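Local structure of internalin (Listeria monocytogenes serotype 4b, 4FMZ) at residues A19-K31 with Q40-A52. The protein is a leucine-rich-repeat internalin that probably takes part in adhesion of the bacterium to host cells and their invasion. Sequence-based numbering, arbitrary orientation. Where two conformers were deposited one is given.
Sequences ADLAEGIRAVLQK and QEELESITKLVVA. With EDO (1,2-ethanediol), chain D.
Asp20 meets Val51 through its backbone, the carbonyl O lying 3.7 Å from Val51 CG1, while its carboxylate turns to the backbone N of Lys55. Leu21 sends CD1 to Leu49 CD2, the two side chains crossing at about a right angle. At Gly24 the two backbones come closest, its CA 5.8 Å from the CA of Val51, just past strand 48-50; Val51 CG2 packs directly on the bare Gly24 CA at 3.8 Å. Ile25 repeats the approach of Leu21 from the next turn: its CD1 lies 3.9 Å from Leu49 CD2, and its CG2 touches Leu43 CD2. With CG anti to its own backbone N (chi1 -176°), Leu49 thus spreads CD2 between Leu21 and Ile25 and CD1 between Gly24 O and Val28 CG1. Strand 48-50 is the first of the parallel strands of the leucine-rich-repeat solenoid, paired with strand 70-72; helix 19-29 of the internalin N-terminal region packs over this outermost strand, their N-to-C directions 132° apart, and so caps the end of the solenoid. Val28 CG1 and Ile46 CD1 then meet tip to tip at 3.6 Å. Leu29 CD2 also reaches Ile46 CD1, but Ile46 was modelled in two conformers and both contacts hold for one of them; CD2 also lies near Glu42 O, which accepts from both N and OG of Ser45. After the Schellman motif at Gln30, Lys31 bends at chi2 and its NZ forms a salt bridge of 2.8 Å with Glu42 OE2, approached on the syn side, 25° out of the carboxylate plane. Glu42 OE1 accepts from Thr39 N and from a water that takes a weak bond from Lys31 NZ.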
ATOM      1  N   ALA A  19      -9.278 -24.142  19.628  1.00 26.84           N
ATOM      2  CA  ALA A  19      -8.204 -24.226  20.619  1.00 26.93           C
ATOM      3  C   ALA A  19      -7.330 -22.964  20.667  1.00 29.57           C
ATOM      4  O   ALA A  19      -7.036 -22.502  21.764  1.00 29.67           O
ATOM      5  CB  ALA A  19      -7.338 -25.449  20.348  1.00 28.00           C
ATOM      6  N   ASP A  20      -6.932 -22.402  19.508  1.00 25.53           N
ATOM      7  CA  ASP A  20      -6.080 -21.211  19.481  1.00 25.36           C
ATOM      8  C   ASP A  20      -6.829 -19.962  19.949  1.00 30.00           C
ATOM      9  O   ASP A  20      -6.267 -19.186  20.725  1.00 30.23           O
ATOM     10  CB  ASP A  20      -5.447 -21.002  18.116  1.00 26.91           C
ATOM     11  CG  ASP A  20      -4.336 -22.008  17.836  1.00 37.27           C
ATOM     12  OD1 ASP A  20      -3.768 -22.566  18.807  1.00 37.18           O
ATOM     13  OD2 ASP A  20      -4.033 -22.238  16.658  1.00 36.42           O
ATOM     14  N   LEU A  21      -8.096 -19.798  19.540  1.00 25.38           N
ATOM     15  CA  LEU A  21      -8.899 -18.678  20.016  1.00 24.19           C
ATOM     16  C   LEU A  21      -9.152 -18.812  21.538  1.00 28.61           C
ATOM     17  O   LEU A  21      -9.002 -17.826  22.258  1.00 27.93           O
ATOM     18  CB  LEU A  21     -10.213 -18.572  19.256  1.00 23.80           C
ATOM     19  CG  LEU A  21     -11.102 -17.348  19.591  1.00 27.42           C
ATOM     20  CD1 LEU A  21     -10.336 -16.012  19.465  1.00 27.40           C
ATOM     21  CD2 LEU A  21     -12.282 -17.325  18.700  1.00 24.65           C
ATOM     22  N   ALA A  22      -9.462 -20.031  22.029  1.00 25.72           N
ATOM     23  CA  ALA A  22      -9.675 -20.274  23.469  1.00 26.38           C
ATOM     24  C   ALA A  22      -8.403 -19.898  24.253  1.00 29.75           C
ATOM     25  O   ALA A  22      -8.504 -19.219  25.268  1.00 28.03           O
ATOM     26  CB  ALA A  22     -10.050 -21.728  23.720  1.00 27.76           C
ATOM     27  N   GLU A  23      -7.207 -20.244  23.712  1.00 26.52           N
ATOM     28  CA  GLU A  23      -5.917 -19.894  24.315  1.00 26.92           C
ATOM     29  C   GLU A  23      -5.742 -18.364  24.401  1.00 30.80           C
ATOM     30  O   GLU A  23      -5.286 -17.873  25.426  1.00 31.08           O
ATOM     31  CB  GLU A  23      -4.746 -20.550  23.557  1.00 28.14           C
ATOM     32  CG  GLU A  23      -3.342 -20.133  23.977  1.00 36.46           C
ATOM     33  CD  GLU A  23      -2.972 -20.201  25.445  1.00 52.36           C
ATOM     34  OE1 GLU A  23      -3.556 -21.022  26.192  1.00 44.59           O
ATOM     35  OE2 GLU A  23      -2.065 -19.435  25.841  1.00 46.45           O
ATOM     36  N   GLY A  24      -6.156 -17.633  23.369  1.00 27.39           N
ATOM     37  CA  GLY A  24      -6.075 -16.176  23.352  1.00 26.81           C
ATOM     38  C   GLY A  24      -6.968 -15.512  24.375  1.00 30.11           C
ATOM     39  O   GLY A  24      -6.593 -14.484  24.950  1.00 30.22           O
ATOM     40  N   ILE A  25      -8.175 -16.084  24.591  1.00 25.39           N
ATOM     41  CA  ILE A  25      -9.131 -15.617  25.601  1.00 24.62           C
ATOM     42  C   ILE A  25      -8.535 -15.876  26.997  1.00 28.64           C
ATOM     43  O   ILE A  25      -8.552 -14.978  27.841  1.00 28.20           O
ATOM     44  CB  ILE A  25     -10.545 -16.266  25.413  1.00 26.72           C
ATOM     45  CG1 ILE A  25     -11.174 -15.875  24.043  1.00 26.07           C
ATOM     46  CG2 ILE A  25     -11.503 -15.910  26.567  1.00 26.26           C
ATOM     47  CD1 ILE A  25     -11.487 -14.364  23.814  1.00 26.93           C
ATOM     48  N   ARG A  26      -7.994 -17.098  27.226  1.00 25.22           N
ATOM     49  CA  ARG A  26      -7.337 -17.479  28.484  1.00 25.34           C
ATOM     50  C   ARG A  26      -6.197 -16.509  28.800  1.00 30.07           C
ATOM     51  O   ARG A  26      -6.142 -15.987  29.913  1.00 28.67           O
ATOM     52  CB  ARG A  26      -6.799 -18.924  28.406  1.00 24.53           C
ATOM     53  CG  ARG A  26      -6.188 -19.411  29.729  1.00 27.53           C
ATOM     54  CD  ARG A  26      -4.946 -20.288  29.571  1.00 34.11           C
ATOM     55  NE  ARG A  26      -3.854 -19.693  28.780  1.00 30.27           N
ATOM     56  CZ  ARG A  26      -2.977 -18.786  29.216  1.00 44.78           C
ATOM     57  NH1 ARG A  26      -3.074 -18.293  30.442  1.00 37.49           N
ATOM     58  NH2 ARG A  26      -2.006 -18.358  28.424  1.00 31.01           N
ATOM     59  N   ALA A  27      -5.333 -16.224  27.794  1.00 27.68           N
ATOM     60  CA  ALA A  27      -4.178 -15.340  27.936  1.00 28.27           C
ATOM     61  C   ALA A  27      -4.576 -13.896  28.239  1.00 31.63           C
ATOM     62  O   ALA A  27      -3.980 -13.302  29.139  1.00 31.98           O
ATOM     63  CB  ALA A  27      -3.305 -15.391  26.692  1.00 28.59           C
ATOM     64  N   VAL A  28      -5.574 -13.330  27.527  1.00 28.49           N
ATOM     65  CA  VAL A  28      -5.977 -11.941  27.753  1.00 27.96           C
ATOM     66  C   VAL A  28      -6.625 -11.773  29.152  1.00 31.97           C
ATOM     67  O   VAL A  28      -6.419 -10.736  29.780  1.00 32.15           O
ATOM     68  CB  VAL A  28      -6.854 -11.353  26.606  1.00 31.42           C
ATOM     69  CG1 VAL A  28      -8.278 -11.915  26.600  1.00 31.12           C
ATOM     70  CG2 VAL A  28      -6.861  -9.825  26.628  1.00 31.55           C
ATOM     71  N   LEU A  29      -7.361 -12.788  29.646  1.00 28.19           N
ATOM     72  CA  LEU A  29      -8.014 -12.708  30.951  1.00 28.66           C
ATOM     73  C   LEU A  29      -7.120 -13.243  32.085  1.00 33.85           C
ATOM     74  O   LEU A  29      -7.528 -13.216  33.246  1.00 33.35           O
ATOM     75  CB  LEU A  29      -9.356 -13.462  30.915  1.00 29.15           C
ATOM     76  CG  LEU A  29     -10.485 -12.809  30.088  1.00 32.99           C
ATOM     77  CD1 LEU A  29     -11.587 -13.807  29.795  1.00 32.75           C
ATOM     78  CD2 LEU A  29     -11.074 -11.568  30.779  1.00 36.43           C
ATOM     79  N   GLN A  30      -5.902 -13.717  31.739  1.00 31.74           N
ATOM     80  CA  GLN A  30      -4.891 -14.287  32.642  1.00 32.44           C
ATOM     81  C   GLN A  30      -5.494 -15.410  33.517  1.00 36.82           C
ATOM     82  O   GLN A  30      -5.307 -15.463  34.738  1.00 37.50           O
ATOM     83  CB  GLN A  30      -4.185 -13.200  33.465  1.00 34.07           C
ATOM     84  CG  GLN A  30      -3.303 -12.340  32.557  1.00 32.35           C
ATOM     85  CD  GLN A  30      -2.410 -11.384  33.263  1.00 38.69           C
ATOM     86  OE1 GLN A  30      -1.968 -11.608  34.386  1.00 36.88           O
ATOM     87  NE2 GLN A  30      -2.096 -10.301  32.575  1.00 25.90           N
ATOM     88  N   LYS A  31      -6.223 -16.323  32.854  1.00 32.47           N
ATOM     89  CA  LYS A  31      -6.801 -17.511  33.490  1.00 32.21           C
ATOM     90  C   LYS A  31      -5.741 -18.610  33.472  1.00 35.47           C
ATOM     91  O   LYS A  31      -4.830 -18.567  32.641  1.00 34.21           O
ATOM     92  CB  LYS A  31      -8.096 -17.962  32.775  1.00 33.28           C
ATOM     93  CG  LYS A  31      -9.264 -16.970  32.880  1.00 30.47           C
ATOM     94  CD  LYS A  31      -9.913 -16.959  34.242  1.00 34.69           C
ATOM     95  CE  LYS A  31     -10.970 -15.883  34.343  1.00 34.31           C
ATOM     96  NZ  LYS A  31     -11.475 -15.750  35.727  1.00 38.92           N
ATOM     97  N   GLN A  40     -19.986 -13.302  32.000  1.00 25.99           N
ATOM     98  CA  GLN A  40     -20.390 -12.333  30.994  1.00 25.32           C
ATOM     99  C   GLN A  40     -19.602 -11.035  31.205  1.00 29.93           C
ATOM    100  O   GLN A  40     -19.148 -10.432  30.235  1.00 29.99           O
ATOM    101  CB  GLN A  40     -21.901 -12.083  31.105  1.00 26.40           C
ATOM    102  CG  GLN A  40     -22.447 -11.143  30.022  1.00 34.75           C
ATOM    103  CD  GLN A  40     -23.910 -10.875  30.181  1.00 39.92           C
ATOM    104  OE1 GLN A  40     -24.671 -11.709  30.665  1.00 39.82           O
ATOM    105  NE2 GLN A  40     -24.345  -9.716  29.737  1.00 30.41           N
ATOM    106  N   GLU A  41     -19.429 -10.638  32.488  1.00 28.12           N
ATOM    107  CA  GLU A  41     -18.707  -9.443  32.917  1.00 28.47           C
ATOM    108  C   GLU A  41     -17.257  -9.485  32.438  1.00 30.87           C
ATOM    109  O   GLU A  41     -16.772  -8.476  31.938  1.00 29.87           O
ATOM    110  CB  GLU A  41     -18.779  -9.285  34.446  1.00 30.50           C
ATOM    111  CG  GLU A  41     -18.136  -8.012  34.971  1.00 43.54           C
ATOM    112  CD  GLU A  41     -18.346  -7.734  36.445  1.00 72.13           C
ATOM    113  OE1 GLU A  41     -19.505  -7.473  36.843  1.00 78.81           O
ATOM    114  OE2 GLU A  41     -17.346  -7.725  37.197  1.00 68.81           O
ATOM    115  N   GLU A  42     -16.574 -10.647  32.570  1.00 26.43           N
ATOM    116  CA  GLU A  42     -15.188 -10.803  32.134  1.00 25.02           C
ATOM    117  C   GLU A  42     -15.065 -10.732  30.609  1.00 29.19           C
ATOM    118  O   GLU A  42     -14.128 -10.103  30.103  1.00 27.71           O
ATOM    119  CB  GLU A  42     -14.600 -12.120  32.650  1.00 26.16           C
ATOM    120  CG  GLU A  42     -14.328 -12.107  34.144  1.00 34.02           C
ATOM    121  CD  GLU A  42     -13.898 -13.440  34.724  1.00 47.64           C
ATOM    122  OE1 GLU A  42     -14.436 -14.486  34.290  1.00 28.71           O
ATOM    123  OE2 GLU A  42     -13.017 -13.438  35.612  1.00 43.00           O
ATOM    124  N   LEU A  43     -16.017 -11.342  29.874  1.00 26.14           N
ATOM    125  CA  LEU A  43     -15.987 -11.306  28.407  1.00 25.55           C
ATOM    126  C   LEU A  43     -16.286  -9.903  27.889  1.00 28.13           C
ATOM    127  O   LEU A  43     -15.670  -9.465  26.915  1.00 23.99           O
ATOM    128  CB  LEU A  43     -16.950 -12.331  27.779  1.00 25.42           C
ATOM    129  CG  LEU A  43     -16.575 -13.798  28.001  1.00 29.89           C
ATOM    130  CD1 LEU A  43     -17.666 -14.709  27.506  1.00 31.13           C
ATOM    131  CD2 LEU A  43     -15.235 -14.163  27.348  1.00 30.69           C
ATOM    132  N   GLU A  44     -17.171  -9.167  28.597  1.00 26.47           N
ATOM    133  CA  GLU A  44     -17.513  -7.789  28.241  1.00 27.26           C
ATOM    134  C   GLU A  44     -16.393  -6.793  28.630  1.00 33.53           C
ATOM    135  O   GLU A  44     -16.467  -5.629  28.244  1.00 33.06           O
ATOM    136  CB  GLU A  44     -18.835  -7.386  28.885  1.00 28.71           C
ATOM    137  CG  GLU A  44     -20.038  -8.018  28.203  1.00 37.12           C
ATOM    138  CD  GLU A  44     -21.372  -7.774  28.889  1.00 46.52           C
ATOM    139  OE1 GLU A  44     -21.399  -7.178  29.993  1.00 30.73           O
ATOM    140  OE2 GLU A  44     -22.400  -8.201  28.320  1.00 43.07           O
ATOM    141  N   SER A  45     -15.340  -7.256  29.348  1.00 31.53           N
ATOM    142  CA  SER A  45     -14.207  -6.406  29.725  1.00 31.30           C
ATOM    143  C   SER A  45     -13.126  -6.354  28.618  1.00 33.25           C
ATOM    144  O   SER A  45     -12.229  -5.505  28.694  1.00 32.39           O
ATOM    145  CB  SER A  45     -13.586  -6.880  31.038  1.00 35.53           C
ATOM    146  OG  SER A  45     -12.758  -8.024  30.886  1.00 42.41           O
ATOM    147  N   ILE A  46     -13.218  -7.252  27.602  1.00 27.71           N
ATOM    148  CA  ILE A  46     -12.253  -7.332  26.502  0.50 27.12           C
ATOM    149  C   ILE A  46     -12.568  -6.288  25.424  1.00 31.42           C
ATOM    150  O   ILE A  46     -13.529  -6.440  24.669  1.00 33.02           O
ATOM    151  CB  ILE A  46     -12.180  -8.767  25.893  0.50 29.09           C
ATOM    152  CG1 ILE A  46     -12.031  -9.874  26.973  0.50 29.30           C
ATOM    153  CG2 ILE A  46     -11.104  -8.869  24.794  0.50 28.50           C
ATOM    154  CD1 ILE A  46     -10.857  -9.728  27.893  0.50 34.52           C
ATOM    155  N   THR A  47     -11.733  -5.251  25.332  1.00 28.71           N
ATOM    156  CA  THR A  47     -11.859  -4.186  24.324  1.00 28.52           C
ATOM    157  C   THR A  47     -10.826  -4.398  23.212  1.00 32.36           C
ATOM    158  O   THR A  47     -10.971  -3.840  22.118  1.00 33.01           O
ATOM    159  CB  THR A  47     -11.725  -2.804  24.967  1.00 35.92           C
ATOM    160  OG1 THR A  47     -10.439  -2.665  25.558  1.00 35.81           O
ATOM    161  CG2 THR A  47     -12.808  -2.528  25.996  1.00 33.95           C
ATOM    162  N   LYS A  48      -9.780  -5.208  23.503  1.00 28.32           N
ATOM    163  CA  LYS A  48      -8.687  -5.518  22.582  1.00 27.68           C
ATOM    164  C   LYS A  48      -8.307  -7.000  22.683  1.00 31.25           C
ATOM    165  O   LYS A  48      -8.033  -7.511  23.782  1.00 31.30           O
ATOM    166  CB  LYS A  48      -7.478  -4.619  22.905  1.00 30.29           C
ATOM    167  CG  LYS A  48      -6.227  -4.872  22.072  1.00 36.73           C
ATOM    168  CD  LYS A  48      -5.186  -3.778  22.306  1.00 47.47           C
ATOM    169  CE  LYS A  48      -3.908  -4.016  21.541  1.00 61.34           C
ATOM    170  NZ  LYS A  48      -2.950  -2.895  21.708  1.00 70.72           N
ATOM    171  N   LEU A  49      -8.300  -7.685  21.536  1.00 27.15           N
ATOM    172  CA  LEU A  49      -7.893  -9.094  21.446  1.00 26.67           C
ATOM    173  C   LEU A  49      -6.966  -9.282  20.258  1.00 30.35           C
ATOM    174  O   LEU A  49      -7.280  -8.843  19.147  1.00 29.55           O
ATOM    175  CB  LEU A  49      -9.103 -10.044  21.355  1.00 26.54           C
ATOM    176  CG  LEU A  49      -8.817 -11.563  21.352  1.00 29.63           C
ATOM    177  CD1 LEU A  49      -8.444 -12.074  22.742  1.00 29.97           C
ATOM    178  CD2 LEU A  49     -10.009 -12.336  20.830  1.00 29.97           C
ATOM    179  N   VAL A  50      -5.809  -9.928  20.506  1.00 27.51           N
ATOM    180  CA  VAL A  50      -4.799 -10.196  19.485  1.00 26.90           C
ATOM    181  C   VAL A  50      -4.463 -11.684  19.504  1.00 31.89           C
ATOM    182  O   VAL A  50      -3.885 -12.176  20.476  1.00 32.17           O
ATOM    183  CB  VAL A  50      -3.523  -9.316  19.661  1.00 30.62           C
ATOM    184  CG1 VAL A  50      -2.444  -9.684  18.630  1.00 30.06           C
ATOM    185  CG2 VAL A  50      -3.850  -7.828  19.570  1.00 30.70           C
ATOM    186  N   VAL A  51      -4.855 -12.410  18.449  1.00 28.36           N
ATOM    187  CA  VAL A  51      -4.526 -13.844  18.289  1.00 28.04           C
ATOM    188  C   VAL A  51      -3.987 -13.940  16.860  1.00 32.08           C
ATOM    189  O   VAL A  51      -4.717 -14.283  15.924  1.00 31.50           O
ATOM    190  CB  VAL A  51      -5.679 -14.865  18.605  1.00 32.09           C
ATOM    191  CG1 VAL A  51      -5.168 -16.313  18.591  1.00 32.23           C
ATOM    192  CG2 VAL A  51      -6.342 -14.566  19.941  1.00 32.03           C
ATOM    193  N   ALA A  52      -2.724 -13.530  16.688  1.00 29.02           N
ATOM    194  CA  ALA A  52      -2.094 -13.464  15.378  1.00 28.52           C
ATOM    195  C   ALA A  52      -1.031 -14.573  15.161  1.00 33.50           C
ATOM    196  O   ALA A  52      -0.285 -14.928  16.073  1.00 31.94           O
ATOM    197  CB  ALA A  52      -1.475 -12.087  15.169  1.00 28.88           C
TER
HETATM  198  C1  EDO D 402      -8.928  -5.283  27.178  1.00 43.20           C
HETATM  199  O1  EDO D 402      -8.680  -6.346  26.277  1.00 42.24           O
HETATM  200  C2  EDO D 402      -7.770  -4.278  27.137  1.00 44.61           C
HETATM  201  O2  EDO D 402      -8.078  -3.233  28.035  1.00 46.84           O
HETATM  202  O   HOH W   1     -14.642 -16.572  36.135  1.00 26.14           O